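Coenzyme F420-dependent N(5),N(10)-methenyltetrahydromethanopterin reductase-related protein (Desulfurobacterium thermolithotrophum DSM 11699, PDB 6HUZ) binds the iron-guanylylpyridinol cofactor and, as a bacterial paralog of [Fe]-hydrogenase, uses tetrahydrofolate derivatives as substrates. Local coordinates at residues 34-39 with 44-49; 59-64 with 69-74; 215-220 with 237-242. All coordinates share one frame; numbering follows the deposited sequence.

Interaction 1. Residues 34-39 with 44-49; sequences AMAVEF and HDVTLS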
# COMPACT_ATOMS: atom_id res chain seq x y z
N ALA A 34 -3.99 33.73 2.59
CA ALA A 34 -5.40 33.55 2.17
C ALA A 34 -6.25 33.08 3.36
O ALA A 34 -7.38 33.55 3.52
CB ALA A 34 -5.47 32.51 1.05
N MET A 35 -5.72 32.13 4.15
CA MET A 35 -6.37 31.57 5.33
C MET A 35 -6.66 32.72 6.30
O MET A 35 -7.77 32.83 6.80
CB MET A 35 -5.47 30.55 6.02
CG MET A 35 -5.38 29.22 5.28
SD MET A 35 -4.29 28.07 6.11
CE MET A 35 -5.13 27.84 7.63
N ALA A 36 -5.67 33.53 6.57
CA ALA A 36 -5.80 34.71 7.47
C ALA A 36 -6.90 35.65 6.99
O ALA A 36 -7.74 36.06 7.78
CB ALA A 36 -4.48 35.46 7.53
N VAL A 37 -6.88 36.02 5.72
CA VAL A 37 -7.89 36.90 5.14
C VAL A 37 -9.29 36.31 5.35
O VAL A 37 -10.21 37.04 5.75
CB VAL A 37 -7.59 37.17 3.64
CG1 VAL A 37 -8.84 37.64 2.89
CG2 VAL A 37 -6.45 38.20 3.50
N GLU A 38 -9.45 35.01 5.11
CA GLU A 38 -10.76 34.37 5.30
C GLU A 38 -11.22 34.41 6.74
O GLU A 38 -12.40 34.65 6.98
CB GLU A 38 -10.72 32.90 4.80
CG GLU A 38 -10.75 32.83 3.28
CD GLU A 38 -10.40 31.48 2.66
OE1 GLU A 38 -10.24 31.46 1.42
OE2 GLU A 38 -10.28 30.47 3.40
N PHE A 39 -10.32 34.14 7.71
CA PHE A 39 -10.70 34.14 9.13
C PHE A 39 -11.04 35.59 9.54
O PHE A 39 -11.99 35.82 10.30
CB PHE A 39 -9.54 33.56 10.00
CG PHE A 39 -9.12 32.12 9.75
CD1 PHE A 39 -10.06 31.12 9.57
CD2 PHE A 39 -7.77 31.77 9.73
CE1 PHE A 39 -9.66 29.80 9.34
CE2 PHE A 39 -7.38 30.45 9.50
CZ PHE A 39 -8.33 29.47 9.32
N HIS A 44 -13.00 37.14 12.84
CA HIS A 44 -12.05 36.73 13.87
C HIS A 44 -10.99 37.81 14.00
O HIS A 44 -10.85 38.65 13.12
CB HIS A 44 -11.43 35.34 13.54
CG HIS A 44 -12.46 34.27 13.69
ND1 HIS A 44 -12.84 33.81 14.94
CD2 HIS A 44 -13.24 33.67 12.76
CE1 HIS A 44 -13.79 32.93 14.72
NE2 HIS A 44 -14.09 32.84 13.43
N ASP A 45 -10.27 37.81 15.12
CA ASP A 45 -9.22 38.78 15.37
C ASP A 45 -7.95 38.04 14.94
O ASP A 45 -7.40 37.21 15.67
CB ASP A 45 -9.24 39.21 16.83
CG ASP A 45 -10.48 40.04 17.17
OD1 ASP A 45 -10.83 40.94 16.37
OD2 ASP A 45 -11.09 39.78 18.23
N VAL A 46 -7.52 38.32 13.71
CA VAL A 46 -6.42 37.64 13.07
C VAL A 46 -5.09 38.38 12.96
O VAL A 46 -5.02 39.55 12.57
CB VAL A 46 -6.90 37.22 11.67
CG1 VAL A 46 -5.88 36.35 10.97
CG2 VAL A 46 -8.24 36.50 11.75
N THR A 47 -4.03 37.65 13.29
CA THR A 47 -2.65 38.12 13.20
C THR A 47 -1.90 37.14 12.30
O THR A 47 -2.10 35.92 12.40
CB THR A 47 -1.98 38.10 14.57
OG1 THR A 47 -2.71 38.93 15.46
CG2 THR A 47 -0.54 38.59 14.51
N LEU A 48 -1.04 37.68 11.42
CA LEU A 48 -0.22 36.85 10.55
C LEU A 48 1.20 37.27 10.83
O LEU A 48 1.57 38.44 10.67
CB LEU A 48 -0.55 36.97 9.06
CG LEU A 48 0.22 35.94 8.21
CD1 LEU A 48 -0.68 35.24 7.22
CD2 LEU A 48 1.42 36.59 7.52
N SER A 49 1.98 36.34 11.32
CA SER A 49 3.37 36.57 11.65
C SER A 49 4.24 35.89 10.61
O SER A 49 4.04 34.72 10.30
CB SER A 49 3.69 36.04 13.04
OG SER A 49 4.98 36.43 13.46
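The first helix-to-strand return of the Rossmann-like N-terminal domain packs A36 and F39 of helix 32-41 against H44, just ahead of strand 45-49, and V46 and L48 within it. The two segments run nearly antiparallel, at 164°, with their axes 8.2 Å apart, as in a beta-alpha-beta crossover, where the helix runs back against the parallel strands. A hydrogen bond closes the turn: H44 N donates to F39 O over 3.0 Å with an N-H...O angle of 157°. The same carbonyl oxygen lies at the edge of the H44 imidazole, in its plane, and 3.3 Å from H44 CB; the polar ends of that ring are held by D186 and by the amino terminus of M1. V46 fills the middle of the contact with its two methyls split between two helical residues. With CG1 anti to the backbone N (chi1 -173°), that branch reaches A36 CB at 3.8 Å, while V46 CG2 meets F39 CB at 3.7 Å. An alanine in place of V46 would probably open a gap under the helix, leaving F39 CB without its apolar partner and A36 with L48 alone on the strand. Further along, L48 CD1 touches the same A36 methyl at 3.8 Å, so A36 rests between two strand side chains. The F39 ring leads away from the strand, toward Y159 and T187. One residue beyond L48, S49 belongs to the iron-guanylylpyridinol pocket, its carbonyl oxygen making a weak hydrogen bond to the cofactor, a placement typical of the end of the second strand in a Rossmann fold.

Interaction 2. Residues 59-64 with 69-74; sequences EIRKKV and VKLTTD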
# COMPACT_ATOMS: atom_id res chain seq x y z
N GLU A 59 0.83 46.21 -2.82
CA GLU A 59 -0.54 45.98 -3.26
C GLU A 59 -1.14 44.72 -2.61
O GLU A 59 -2.29 44.72 -2.18
CB GLU A 59 -0.56 45.88 -4.79
CG GLU A 59 -1.95 45.83 -5.39
CD GLU A 59 -2.05 46.28 -6.84
OE1 GLU A 59 -1.00 46.63 -7.43
OE2 GLU A 59 -3.18 46.29 -7.38
N ILE A 60 -0.34 43.64 -2.52
CA ILE A 60 -0.78 42.40 -1.91
C ILE A 60 -0.87 42.59 -0.41
O ILE A 60 -1.83 42.15 0.20
CB ILE A 60 0.16 41.26 -2.31
CG1 ILE A 60 -0.07 40.90 -3.79
CG2 ILE A 60 -0.05 40.03 -1.43
CD1 ILE A 60 1.07 40.14 -4.45
N ARG A 61 0.12 43.26 0.18
CA ARG A 61 0.10 43.51 1.62
C ARG A 61 -1.14 44.33 2.01
O ARG A 61 -1.83 43.98 2.98
CB ARG A 61 1.39 44.25 2.04
CG ARG A 61 1.58 44.33 3.54
CD ARG A 61 2.75 45.23 3.94
NE ARG A 61 2.75 45.44 5.39
CZ ARG A 61 3.84 45.48 6.16
NH1 ARG A 61 3.73 45.67 7.47
NH2 ARG A 61 5.05 45.34 5.63
N LYS A 62 -1.43 45.40 1.24
CA LYS A 62 -2.59 46.28 1.47
C LYS A 62 -3.89 45.49 1.42
O LYS A 62 -4.80 45.75 2.22
CB LYS A 62 -2.64 47.41 0.44
CG LYS A 62 -3.98 48.16 0.41
CD LYS A 62 -3.88 49.49 -0.34
CE LYS A 62 -5.04 50.41 -0.03
NZ LYS A 62 -6.32 49.93 -0.62
N LYS A 63 -4.00 44.55 0.47
CA LYS A 63 -5.20 43.72 0.31
C LYS A 63 -5.41 42.86 1.58
O LYS A 63 -6.54 42.71 2.05
CB LYS A 63 -5.05 42.84 -0.95
CG LYS A 63 -6.24 41.94 -1.25
CD LYS A 63 -5.99 41.08 -2.49
CE LYS A 63 -7.14 40.15 -2.77
NZ LYS A 63 -6.89 39.31 -3.97
N VAL A 64 -4.32 42.32 2.13
CA VAL A 64 -4.37 41.50 3.34
C VAL A 64 -4.76 42.37 4.54
O VAL A 64 -5.67 41.99 5.28
CB VAL A 64 -3.03 40.77 3.60
CG1 VAL A 64 -2.99 40.22 5.03
CG2 VAL A 64 -2.83 39.64 2.59
N VAL A 69 -6.48 41.78 8.83
CA VAL A 69 -5.34 40.98 9.30
C VAL A 69 -4.23 41.88 9.82
O VAL A 69 -3.81 42.81 9.13
CB VAL A 69 -4.78 40.05 8.18
CG1 VAL A 69 -3.50 39.35 8.64
CG2 VAL A 69 -5.82 39.02 7.75
N LYS A 70 -3.73 41.58 11.01
CA LYS A 70 -2.64 42.33 11.62
C LYS A 70 -1.35 41.67 11.18
O LYS A 70 -1.12 40.50 11.48
CB LYS A 70 -2.75 42.30 13.14
CG LYS A 70 -3.52 43.48 13.72
CD LYS A 70 -3.81 43.31 15.21
CE LYS A 70 -2.56 43.28 16.06
NZ LYS A 70 -2.85 43.50 17.50
N LEU A 71 -0.48 42.38 10.45
CA LEU A 71 0.77 41.75 10.01
C LEU A 71 1.91 42.07 10.97
O LEU A 71 2.01 43.22 11.43
CB LEU A 71 1.17 42.22 8.60
CG LEU A 71 0.17 41.91 7.50
CD1 LEU A 71 0.62 42.53 6.19
CD2 LEU A 71 -0.02 40.40 7.33
N THR A 72 2.78 41.10 11.22
CA THR A 72 3.96 41.26 12.09
C THR A 72 5.09 40.29 11.73
O THR A 72 4.85 39.31 11.03
CB THR A 72 3.56 41.04 13.56
OG1 THR A 72 4.71 41.29 14.38
CG2 THR A 72 3.04 39.63 13.82
N THR A 73 6.33 40.57 12.21
CA THR A 73 7.51 39.71 12.00
C THR A 73 7.92 39.06 13.33
O THR A 73 8.83 38.23 13.36
CB THR A 73 8.73 40.50 11.46
OG1 THR A 73 9.15 41.46 12.44
CG2 THR A 73 8.44 41.20 10.13
N ASP A 74 7.25 39.44 14.44
CA ASP A 74 7.53 38.95 15.79
C ASP A 74 6.63 37.77 16.14
O ASP A 74 5.45 37.95 16.45
CB ASP A 74 7.32 40.12 16.78
CG ASP A 74 7.92 39.93 18.15
OD1 ASP A 74 8.14 38.76 18.55
OD2 ASP A 74 8.17 40.95 18.84
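R61 and L71 lie alongside each other, pointing opposite ways, the methyl CD1 of the leucine coming against the aliphatic part of the arginine. R61 CG is 3.3 Å from L71 CD1, a close approach, and R61 NE is 3.7 Å from the same methyl, which meets the guanidinium obliquely. The arginine holds CG anti to its main-chain nitrogen (chi1 -170°) and stays extended from there to NE, which carries the charged end past the leucine to salt bridges with E65 through NE and D54 through NH2. These two carboxylates are likely to fix the rotation of the guanidinium while its stem covers L71. The contact belongs to a beta-alpha-beta unit in which helix 58-66 connects strand 45-49 to its parallel neighbour 70-72, the outermost strand on this side of the sheet. The other methyl of the leucine turns to V64, with L71 CD2 3.8 Å from V64 CG1. That valine branch also lies against V69, reaching its CB at 3.6 Å, and the two valines meet at a slant. V69, just ahead of the strand, also touches A36 and A40 of helix 32-41, and V64 touches V37 of that same helix.

Interaction 3. Residues 215-220 with 237-242; sequences AGAIEY and FQIAQS. With NA (sodium ion), chain H.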
# COMPACT_ATOMS: atom_id res chain seq x y z
N ALA A 215 -9.03 3.34 -4.34
CA ALA A 215 -10.00 3.08 -5.42
C ALA A 215 -9.69 1.72 -6.08
O ALA A 215 -10.61 1.01 -6.43
CB ALA A 215 -9.95 4.18 -6.47
N GLY A 216 -8.40 1.41 -6.27
CA GLY A 216 -7.97 0.14 -6.86
C GLY A 216 -8.36 -1.04 -5.99
O GLY A 216 -8.73 -2.09 -6.51
N ALA A 217 -8.29 -0.89 -4.66
CA ALA A 217 -8.67 -1.97 -3.72
C ALA A 217 -10.17 -2.19 -3.79
O ALA A 217 -10.62 -3.34 -3.68
CB ALA A 217 -8.29 -1.61 -2.30
N ILE A 218 -10.95 -1.12 -3.96
CA ILE A 218 -12.40 -1.30 -4.04
C ILE A 218 -12.71 -1.95 -5.39
O ILE A 218 -13.58 -2.81 -5.46
CB ILE A 218 -13.14 0.03 -3.85
CG1 ILE A 218 -12.80 0.64 -2.46
CG2 ILE A 218 -14.65 -0.17 -4.01
CD1 ILE A 218 -13.05 -0.29 -1.27
N GLU A 219 -12.00 -1.56 -6.44
CA GLU A 219 -12.25 -2.17 -7.73
C GLU A 219 -11.96 -3.69 -7.64
O GLU A 219 -12.77 -4.49 -8.11
CB GLU A 219 -11.39 -1.52 -8.82
CG GLU A 219 -11.69 -2.09 -10.20
CD GLU A 219 -11.23 -1.23 -11.36
OE1 GLU A 219 -10.47 -1.75 -12.21
OE2 GLU A 219 -11.61 -0.03 -11.42
N TYR A 220 -10.86 -4.07 -7.00
CA TYR A 220 -10.50 -5.48 -6.85
C TYR A 220 -11.53 -6.19 -5.95
O TYR A 220 -11.86 -7.35 -6.18
CB TYR A 220 -9.06 -5.61 -6.30
CG TYR A 220 -8.79 -6.96 -5.70
CD1 TYR A 220 -8.75 -8.10 -6.50
CD2 TYR A 220 -8.61 -7.11 -4.33
CE1 TYR A 220 -8.55 -9.36 -5.96
CE2 TYR A 220 -8.42 -8.38 -3.77
CZ TYR A 220 -8.39 -9.49 -4.59
OH TYR A 220 -8.22 -10.74 -4.04
N PHE A 237 -7.03 -10.08 2.55
CA PHE A 237 -5.64 -10.51 2.73
C PHE A 237 -4.85 -10.03 1.49
O PHE A 237 -3.79 -9.44 1.64
CB PHE A 237 -5.53 -12.06 2.82
CG PHE A 237 -4.08 -12.48 2.81
CD1 PHE A 237 -3.33 -12.46 3.97
CD2 PHE A 237 -3.45 -12.83 1.62
CE1 PHE A 237 -1.98 -12.78 3.94
CE2 PHE A 237 -2.10 -13.17 1.60
CZ PHE A 237 -1.38 -13.14 2.76
N GLN A 238 -5.38 -10.27 0.28
CA GLN A 238 -4.72 -9.84 -0.97
C GLN A 238 -4.50 -8.32 -1.01
O GLN A 238 -3.41 -7.90 -1.37
CB GLN A 238 -5.54 -10.28 -2.19
CG GLN A 238 -5.48 -11.79 -2.43
CD GLN A 238 -4.14 -12.25 -2.95
OE1 GLN A 238 -3.51 -11.60 -3.81
NE2 GLN A 238 -3.67 -13.38 -2.44
N ILE A 239 -5.48 -7.52 -0.61
CA ILE A 239 -5.31 -6.04 -0.59
C ILE A 239 -4.20 -5.67 0.40
O ILE A 239 -3.28 -4.96 0.04
CB ILE A 239 -6.64 -5.34 -0.17
CG1 ILE A 239 -7.71 -5.54 -1.26
CG2 ILE A 239 -6.42 -3.80 0.11
CD1 ILE A 239 -9.08 -5.34 -0.77
N ALA A 240 -4.30 -6.16 1.64
CA ALA A 240 -3.31 -5.85 2.67
C ALA A 240 -1.91 -6.23 2.24
O ALA A 240 -0.99 -5.44 2.38
CB ALA A 240 -3.66 -6.56 3.98
N GLN A 241 -1.75 -7.45 1.70
CA GLN A 241 -0.45 -7.91 1.29
C GLN A 241 0.12 -7.08 0.18
O GLN A 241 1.29 -6.79 0.26
CB GLN A 241 -0.49 -9.39 0.81
CG GLN A 241 0.91 -9.93 0.50
CD GLN A 241 0.94 -11.35 -0.04
OE1 GLN A 241 1.61 -12.23 0.49
NE2 GLN A 241 0.24 -11.62 -1.12
N SER A 242 -0.65 -6.81 -0.89
CA SER A 242 -0.13 -6.07 -2.03
C SER A 242 0.43 -4.75 -1.57
O SER A 242 1.56 -4.40 -1.92
CB SER A 242 -1.24 -5.79 -3.07
OG SER A 242 -1.67 -6.95 -3.77
NA NA H . -1.56 -9.61 -2.79
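Y220 points its ring toward Q238 and I239, side chains of the next helix in the chain, and the torsions of these three residues define the contact. In Y220, CG stands anti to the backbone N (chi1 161°), which sends the ring toward helix 232-262. I239 CG1 approaches the ring at its edge, near the ring plane, 3.6 Å from Y220 CD2. The other isoleucine branch, CG2, reaches the preceding turn of helix 207-228, onto the A217 methyl, with A217 CB 3.8 Å from I239 CG2; the small alanine lies where the two backbones come nearest, its CA 6.1 Å from that of I239.

At the far end of the ring, Y220 OH sits 3.3 Å from both Q238 CB and Q238 CG, a contact with the aliphatic stem of the glutamine. Q238 then bends sharply at chi2 (-71°), turning its amide away from the tyrosine. This fold brings Q238 OE1 to 3.0 Å from a sodium ion, which is also bound by Q238 O at 2.9 Å and S242 OG at 2.8 Å. One glutamine thus supplies both a main-chain and a side-chain oxygen, and the serine one turn later completes the protein ligands within the two segments. The amide nitrogen Q238 NE2 is hydrogen-bonded to D204 of the second subunit, and S242 OG has T209 and T210 of that subunit as hydrogen-bond partners.

The segments run close to antiparallel, at 151°, within two successive long helices, 207-228 and 232-262, a pair at the subunit interface from which Q238 and S242 reach across to the second subunit. Helix 282-292 packs beside the first through L283 and P282, and M205 of the second subunit lies against Y220.

Interactions 1 and 2 pack helices on neighbouring strands of one parallel sheet, centres 10 Å apart. Strands 45-49 and 70-72 join them through probable backbone hydrogen bonds, L48 N to K70 O at 2.8 Å and K70 N to V46 O at 2.9 Å, and A36 O of the first meets V69 CG2 of the second at 3.5 Å. Interaction 1 includes S49 of the iron-guanylylpyridinol pocket; its L48 side chain is about 7 Å from the cofactor, that of L71 about 11 Å. Interaction 3 lies on the opposite side of the chain's centre, its centre 42 Å from that of interaction 1, and there the Y220 side chain is about 7 Å from a bound methenyltetrahydrofolate.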